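Local coordinates for endo alpha-1,4 polygalactosaminidase (Neosartorya fumigata, PDB 6OJ1), which cleaves alpha-1,4-linked galactosamine polymers from within the chain as an endo-acting glycoside hydrolase of family GH114, disrupting microbial biofilms, at residues K41-D52 against K266-Y276. Sequence-based numbering, arbitrary orientation.
Sequences KWQIELLYALND and KNMNLNNWVEY. With NAG (2-acetamido-2-deoxy-beta-D-glucopyranose), chain B; MAN (alpha-D-mannopyranose), chain C; NAG (2-acetamido-2-deoxy-beta-D-glucopyranose), chain D.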
loop_
_atom_site.group_PDB
_atom_site.type_symbol
_atom_site.label_atom_id
_atom_site.label_comp_id
_atom_site.label_asym_id
_atom_site.label_seq_id
_atom_site.Cartn_x
_atom_site.Cartn_y
_atom_site.Cartn_z
ATOM N N LYS A 41 -6.118 -13.077 -5.968
ATOM C CA LYS A 41 -4.775 -13.428 -5.521
ATOM C C LYS A 41 -3.773 -12.364 -5.952
ATOM O O LYS A 41 -3.822 -11.861 -7.079
ATOM C CB LYS A 41 -4.372 -14.784 -6.098
ATOM C CG LYS A 41 -3.050 -15.323 -5.586
ATOM C CD LYS A 41 -2.808 -16.721 -6.181
ATOM C CE LYS A 41 -1.440 -17.269 -5.823
ATOM N NZ LYS A 41 -1.241 -18.621 -6.446
ATOM N N TRP A 42 -2.846 -12.031 -5.055
ATOM C CA TRP A 42 -1.878 -10.986 -5.345
ATOM C C TRP A 42 -0.489 -11.414 -4.894
ATOM O O TRP A 42 -0.300 -12.419 -4.200
ATOM C CB TRP A 42 -2.264 -9.644 -4.700
ATOM C CG TRP A 42 -2.069 -9.533 -3.198
ATOM C CD1 TRP A 42 -2.495 -10.411 -2.242
ATOM C CD2 TRP A 42 -1.453 -8.439 -2.494
ATOM N NE1 TRP A 42 -2.153 -9.946 -0.986
ATOM C CE2 TRP A 42 -1.512 -8.744 -1.112
ATOM C CE3 TRP A 42 -0.851 -7.238 -2.900
ATOM C CZ2 TRP A 42 -0.989 -7.896 -0.131
ATOM C CZ3 TRP A 42 -0.330 -6.382 -1.923
ATOM C CH2 TRP A 42 -0.409 -6.717 -0.551
ATOM N N GLN A 43 0.483 -10.628 -5.336
ATOM C CA GLN A 43 1.869 -10.700 -4.913
ATOM C C GLN A 43 2.320 -9.269 -4.669
ATOM O O GLN A 43 1.831 -8.342 -5.315
ATOM C CB GLN A 43 2.737 -11.408 -5.984
ATOM C CG GLN A 43 4.254 -11.121 -5.962
ATOM C CD GLN A 43 5.002 -11.750 -4.783
ATOM O OE1 GLN A 43 4.540 -11.721 -3.646
ATOM N NE2 GLN A 43 6.173 -12.321 -5.059
ATOM N N ILE A 44 3.226 -9.086 -3.716
ATOM C CA ILE A 44 3.817 -7.782 -3.455
ATOM C C ILE A 44 5.322 -7.961 -3.337
ATOM O O ILE A 44 5.797 -8.910 -2.703
ATOM C CB ILE A 44 3.237 -7.105 -2.193
ATOM C CG1 ILE A 44 3.987 -5.797 -1.902
ATOM C CG2 ILE A 44 3.258 -8.046 -0.980
ATOM C CD1 ILE A 44 3.297 -4.888 -0.858
ATOM N N GLU A 45 6.073 -7.074 -3.983
ATOM C CA GLU A 45 7.535 -7.150 -3.938
ATOM C C GLU A 45 8.036 -5.717 -4.040
ATOM O O GLU A 45 7.938 -5.108 -5.107
ATOM C CB GLU A 45 8.096 -8.023 -5.057
ATOM C CG GLU A 45 9.572 -8.398 -4.851
ATOM C CD GLU A 45 10.512 -7.275 -5.235
ATOM O OE1 GLU A 45 10.529 -6.901 -6.431
ATOM O OE2 GLU A 45 11.215 -6.749 -4.336
ATOM N N LEU A 46 8.561 -5.187 -2.932
ATOM C CA LEU A 46 8.945 -3.786 -2.829
ATOM C C LEU A 46 10.438 -3.571 -2.645
ATOM O O LEU A 46 10.890 -2.423 -2.738
ATOM C CB LEU A 46 8.215 -3.116 -1.647
ATOM C CG LEU A 46 6.702 -3.173 -1.684
ATOM C CD1 LEU A 46 6.147 -2.263 -0.547
ATOM C CD2 LEU A 46 6.211 -2.705 -3.047
ATOM N N LEU A 47 11.216 -4.629 -2.395
ATOM C CA LEU A 47 12.606 -4.415 -1.998
ATOM C C LEU A 47 13.502 -4.033 -3.179
ATOM O O LEU A 47 14.389 -3.175 -3.041
ATOM C CB LEU A 47 13.134 -5.662 -1.288
ATOM C CG LEU A 47 14.553 -5.584 -0.738
ATOM C CD1 LEU A 47 14.628 -4.482 0.319
ATOM C CD2 LEU A 47 14.970 -6.928 -0.148
ATOM N N TYR A 48 13.305 -4.655 -4.344
ATOM C CA TYR A 48 14.157 -4.419 -5.500
ATOM C C TYR A 48 13.292 -4.463 -6.754
ATOM O O TYR A 48 12.099 -4.767 -6.699
ATOM C CB TYR A 48 15.315 -5.442 -5.572
ATOM C CG TYR A 48 14.904 -6.857 -5.171
ATOM C CD1 TYR A 48 13.987 -7.576 -5.928
ATOM C CD2 TYR A 48 15.432 -7.463 -4.036
ATOM C CE1 TYR A 48 13.603 -8.852 -5.571
ATOM C CE2 TYR A 48 15.056 -8.744 -3.669
ATOM C CZ TYR A 48 14.138 -9.434 -4.440
ATOM O OH TYR A 48 13.749 -10.701 -4.070
ATOM N N ALA A 49 13.891 -4.125 -7.889
ATOM C CA ALA A 49 13.164 -4.192 -9.149
ATOM C C ALA A 49 12.612 -5.601 -9.337
ATOM O O ALA A 49 13.296 -6.586 -9.060
ATOM C CB ALA A 49 14.089 -3.820 -10.307
ATOM N N LEU A 50 11.357 -5.702 -9.779
ATOM C CA LEU A 50 10.722 -7.013 -9.893
ATOM C C LEU A 50 11.474 -7.891 -10.887
ATOM O O LEU A 50 11.657 -7.518 -12.051
ATOM C CB LEU A 50 9.258 -6.862 -10.310
ATOM C CG LEU A 50 8.490 -8.195 -10.388
ATOM C CD1 LEU A 50 8.225 -8.794 -8.987
ATOM C CD2 LEU A 50 7.187 -8.041 -11.173
ATOM N N ASN A 51 11.923 -9.064 -10.424
ATOM C CA ASN A 51 12.667 -9.968 -11.295
ATOM C C ASN A 51 12.170 -11.405 -11.158
ATOM O O ASN A 51 12.922 -12.354 -11.439
ATOM C CB ASN A 51 14.170 -9.910 -10.999
ATOM C CG ASN A 51 14.484 -10.189 -9.543
ATOM O OD1 ASN A 51 13.581 -10.335 -8.726
ATOM N ND2 ASN A 51 15.777 -10.281 -9.217
ATOM N N ASP A 52 10.933 -11.582 -10.722
ATOM C CA ASP A 52 10.325 -12.902 -10.620
ATOM C C ASP A 52 8.837 -12.726 -10.888
ATOM O O ASP A 52 8.124 -12.133 -10.077
ATOM C CB ASP A 52 10.572 -13.520 -9.251
ATOM C CG ASP A 52 10.078 -14.950 -9.168
ATOM O OD1 ASP A 52 9.302 -15.371 -10.056
ATOM O OD2 ASP A 52 10.503 -15.658 -8.238
ATOM N N LYS A 266 4.719 -13.141 3.917
ATOM C CA LYS A 266 5.885 -12.485 3.333
ATOM C C LYS A 266 6.994 -12.353 4.370
ATOM O O LYS A 266 6.755 -12.397 5.581
ATOM C CB LYS A 266 5.538 -11.067 2.787
ATOM C CG LYS A 266 4.454 -11.035 1.725
ATOM C CD LYS A 266 4.985 -11.622 0.413
ATOM C CE LYS A 266 6.103 -10.759 -0.182
ATOM N NZ LYS A 266 6.479 -11.310 -1.530
ATOM N N ASN A 267 8.219 -12.163 3.875
ATOM C CA ASN A 267 9.280 -11.594 4.695
ATOM C C ASN A 267 8.994 -10.122 4.979
ATOM O O ASN A 267 8.376 -9.428 4.171
ATOM C CB ASN A 267 10.630 -11.690 3.988
ATOM C CG ASN A 267 11.097 -13.102 3.814
ATOM O OD1 ASN A 267 11.040 -13.908 4.741
ATOM N ND2 ASN A 267 11.590 -13.414 2.617
ATOM N N MET A 268 9.492 -9.636 6.129
ATOM C CA MET A 268 9.312 -8.224 6.474
ATOM C C MET A 268 9.978 -7.298 5.457
ATOM O O MET A 268 9.551 -6.148 5.289
ATOM C CB MET A 268 9.858 -7.954 7.887
ATOM C CG MET A 268 9.708 -6.516 8.368
ATOM S SD MET A 268 8.039 -6.098 8.933
ATOM C CE MET A 268 7.918 -7.085 10.415
ATOM N N ASN A 269 10.994 -7.783 4.734
ATOM C CA ASN A 269 11.633 -6.932 3.737
ATOM C C ASN A 269 10.856 -6.877 2.424
ATOM O O ASN A 269 11.240 -6.117 1.531
ATOM C CB ASN A 269 13.097 -7.369 3.492
ATOM C CG ASN A 269 13.235 -8.723 2.794
ATOM O OD1 ASN A 269 12.248 -9.340 2.390
ATOM N ND2 ASN A 269 14.494 -9.185 2.628
ATOM N N LEU A 270 9.775 -7.653 2.299
ATOM C CA LEU A 270 8.921 -7.663 1.109
ATOM C C LEU A 270 9.727 -7.923 -0.171
ATOM O O LEU A 270 9.506 -7.302 -1.214
ATOM C CB LEU A 270 8.102 -6.370 1.017
ATOM C CG LEU A 270 7.039 -6.254 2.122
ATOM C CD1 LEU A 270 6.371 -4.841 2.049
ATOM C CD2 LEU A 270 6.002 -7.374 2.015
ATOM N N ASN A 271 10.655 -8.879 -0.099
ATOM C CA ASN A 271 11.328 -9.361 -1.302
ATOM C C ASN A 271 10.428 -10.365 -2.035
ATOM O O ASN A 271 9.223 -10.412 -1.770
ATOM C CB ASN A 271 12.711 -9.936 -0.943
ATOM C CG ASN A 271 12.640 -11.181 -0.041
ATOM O OD1 ASN A 271 11.563 -11.687 0.273
ATOM N ND2 ASN A 271 13.813 -11.691 0.350
ATOM N N ASN A 272 10.974 -11.166 -2.966
ATOM C CA ASN A 272 10.120 -12.020 -3.800
ATOM C C ASN A 272 9.372 -13.078 -2.984
ATOM O O ASN A 272 8.227 -13.427 -3.313
ATOM C CB ASN A 272 10.949 -12.740 -4.881
ATOM C CG ASN A 272 11.233 -11.867 -6.122
ATOM O OD1 ASN A 272 10.388 -11.102 -6.576
ATOM N ND2 ASN A 272 12.432 -12.032 -6.692
ATOM N N TRP A 273 10.010 -13.647 -1.961
ATOM C CA TRP A 273 9.479 -14.859 -1.334
ATOM C C TRP A 273 8.042 -14.660 -0.872
ATOM O O TRP A 273 7.707 -13.630 -0.289
ATOM C CB TRP A 273 10.334 -15.270 -0.136
ATOM C CG TRP A 273 9.773 -16.465 0.573
ATOM C CD1 TRP A 273 9.946 -17.777 0.230
ATOM C CD2 TRP A 273 8.931 -16.459 1.730
ATOM N NE1 TRP A 273 9.281 -18.589 1.120
ATOM C CE2 TRP A 273 8.641 -17.801 2.041
ATOM C CE3 TRP A 273 8.386 -15.443 2.527
ATOM C CZ2 TRP A 273 7.849 -18.160 3.123
ATOM C CZ3 TRP A 273 7.598 -15.801 3.605
ATOM C CH2 TRP A 273 7.327 -17.144 3.888
ATOM N N VAL A 274 7.192 -15.657 -1.122
ATOM C CA VAL A 274 5.791 -15.569 -0.707
ATOM C C VAL A 274 5.240 -16.973 -0.524
ATOM O O VAL A 274 5.623 -17.908 -1.231
ATOM C CB VAL A 274 4.946 -14.755 -1.723
ATOM C CG1 VAL A 274 4.999 -15.375 -3.110
ATOM C CG2 VAL A 274 3.500 -14.613 -1.264
ATOM N N GLU A 275 4.343 -17.126 0.449
ATOM C CA GLU A 275 3.526 -18.325 0.555
ATOM C C GLU A 275 2.065 -17.912 0.587
ATOM O O GLU A 275 1.727 -16.799 1.007
ATOM C CB GLU A 275 3.868 -19.157 1.794
ATOM C CG GLU A 275 5.130 -19.976 1.622
ATOM C CD GLU A 275 5.348 -20.966 2.749
ATOM O OE1 GLU A 275 6.432 -21.579 2.770
ATOM O OE2 GLU A 275 4.443 -21.134 3.602
ATOM N N TYR A 276 1.199 -18.813 0.131
ATOM C CA TYR A 276 -0.235 -18.575 0.124
ATOM C C TYR A 276 -0.924 -19.555 1.058
ATOM O O TYR A 276 -0.406 -20.634 1.355
ATOM C CB TYR A 276 -0.808 -18.683 -1.292
ATOM C CG TYR A 276 -0.289 -17.578 -2.165
ATOM C CD1 TYR A 276 -0.942 -16.350 -2.228
ATOM C CD2 TYR A 276 0.882 -17.737 -2.885
ATOM C CE1 TYR A 276 -0.452 -15.321 -3.013
ATOM C CE2 TYR A 276 1.389 -16.721 -3.667
ATOM C CZ TYR A 276 0.727 -15.511 -3.725
ATOM O OH TYR A 276 1.221 -14.504 -4.516
HETATM C C1 NAG B . 16.238 -10.485 -7.872
HETATM C C2 NAG B . 16.989 -11.802 -7.719
HETATM C C3 NAG B . 17.657 -11.890 -6.344
HETATM C C4 NAG B . 18.481 -10.643 -6.041
HETATM C C5 NAG B . 17.619 -9.401 -6.242
HETATM C C6 NAG B . 18.381 -8.107 -6.083
HETATM C C7 NAG B . 15.991 -13.605 -9.041
HETATM C C8 NAG B . 14.948 -14.680 -9.083
HETATM N N2 NAG B . 16.062 -12.904 -7.907
HETATM O O3 NAG B . 18.483 -13.047 -6.316
HETATM O O4 NAG B . 18.922 -10.682 -4.686
HETATM O O5 NAG B . 17.103 -9.401 -7.577
HETATM O O6 NAG B . 19.513 -8.068 -6.945
HETATM O O7 NAG B . 16.749 -13.394 -9.982
HETATM C C1 MAN C . 19.661 -9.114 2.173
HETATM C C2 MAN C . 18.326 -8.322 2.274
HETATM C C3 MAN C . 17.887 -8.180 3.738
HETATM C C4 MAN C . 17.903 -9.555 4.459
HETATM C C5 MAN C . 19.299 -10.209 4.300
HETATM C C6 MAN C . 19.398 -11.594 4.911
HETATM O O2 MAN C . 17.263 -9.011 1.618
HETATM O O3 MAN C . 16.603 -7.547 3.843
HETATM O O4 MAN C . 17.597 -9.405 5.846
HETATM O O5 MAN C . 19.613 -10.334 2.891
HETATM O O6 MAN C . 20.745 -12.043 4.760
HETATM C C1 NAG D . 20.327 -10.395 -4.537
HETATM C C2 NAG D . 20.601 -10.117 -3.046
HETATM C C3 NAG D . 22.100 -9.951 -2.788
HETATM C C4 NAG D . 22.885 -11.109 -3.384
HETATM C C5 NAG D . 22.543 -11.258 -4.858
HETATM C C6 NAG D . 23.246 -12.431 -5.509
HETATM C C7 NAG D . 18.743 -8.981 -1.911
HETATM C C8 NAG D . 18.155 -7.662 -1.528
HETATM N N2 NAG D . 19.884 -8.930 -2.606
HETATM O O3 NAG D . 22.329 -9.934 -1.383
HETATM O O4 NAG D . 24.274 -10.847 -3.250
HETATM O O5 NAG D . 21.137 -11.495 -4.981
HETATM O O6 NAG D . 22.805 -13.668 -4.966
HETATM O O7 NAG D . 18.210 -10.045 -1.609
HETATM O O HOH W 1 7.911 -12.011 -7.303
#
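Lys266 reaches across to Gln43 and Ile44 where the (beta/alpha)-barrel closes, first strand 42-45 against the chain that leaves last strand 261-266. From CB, which starts toward 41-52, the Lys266 chain bends at chi2 (-71°) and chi3 (-65°). Its CD comes within 4.1 Å of Gln43 OE1, CE lies 4.0 Å from Ile44 CG2, and NZ ends among carbonyl oxygens. Its three N-H groups must be shared among four close ones: Ile44 O at 2.8 Å, nearly along the C=O axis, Gln43 OE1, and Asn271 O and Trp273 O of the loop that follows; Asn272 O is a weak fifth. A buried lysine suits the place because its flexible chain brings one NZ to oxygens of both segments.

Gln43 fits because its amide both accepts and donates: OE1 also takes Ile44 N, on the same face as Lys266 NZ, while NE2 meets Asn272 O in the carbonyl plane at 2.9 Å. One water joins Gln43 NE2, Asn272 OD1 and Asp52 O.

Farther along, Leu46 N donates to Leu270 O, and the two leucines lie side by side, CD1 against CD1 at 3.7 Å. Tyr48 OH accepts from Asn272 N, and C5 of the N-acetylglucosamine carried by Asn51 ND2 lies over the centre of one face of the Tyr48 ring. At the other end, Tyr276 offers a ring face to the extended Lys41, CE in CH-pi contact (3.4 Å to the centroid) and NZ in cation-pi contact (4.3 Å), and a hydroxyl to Trp42: OH donates to Trp42 O at 2.6 Å from above the carbonyl plane.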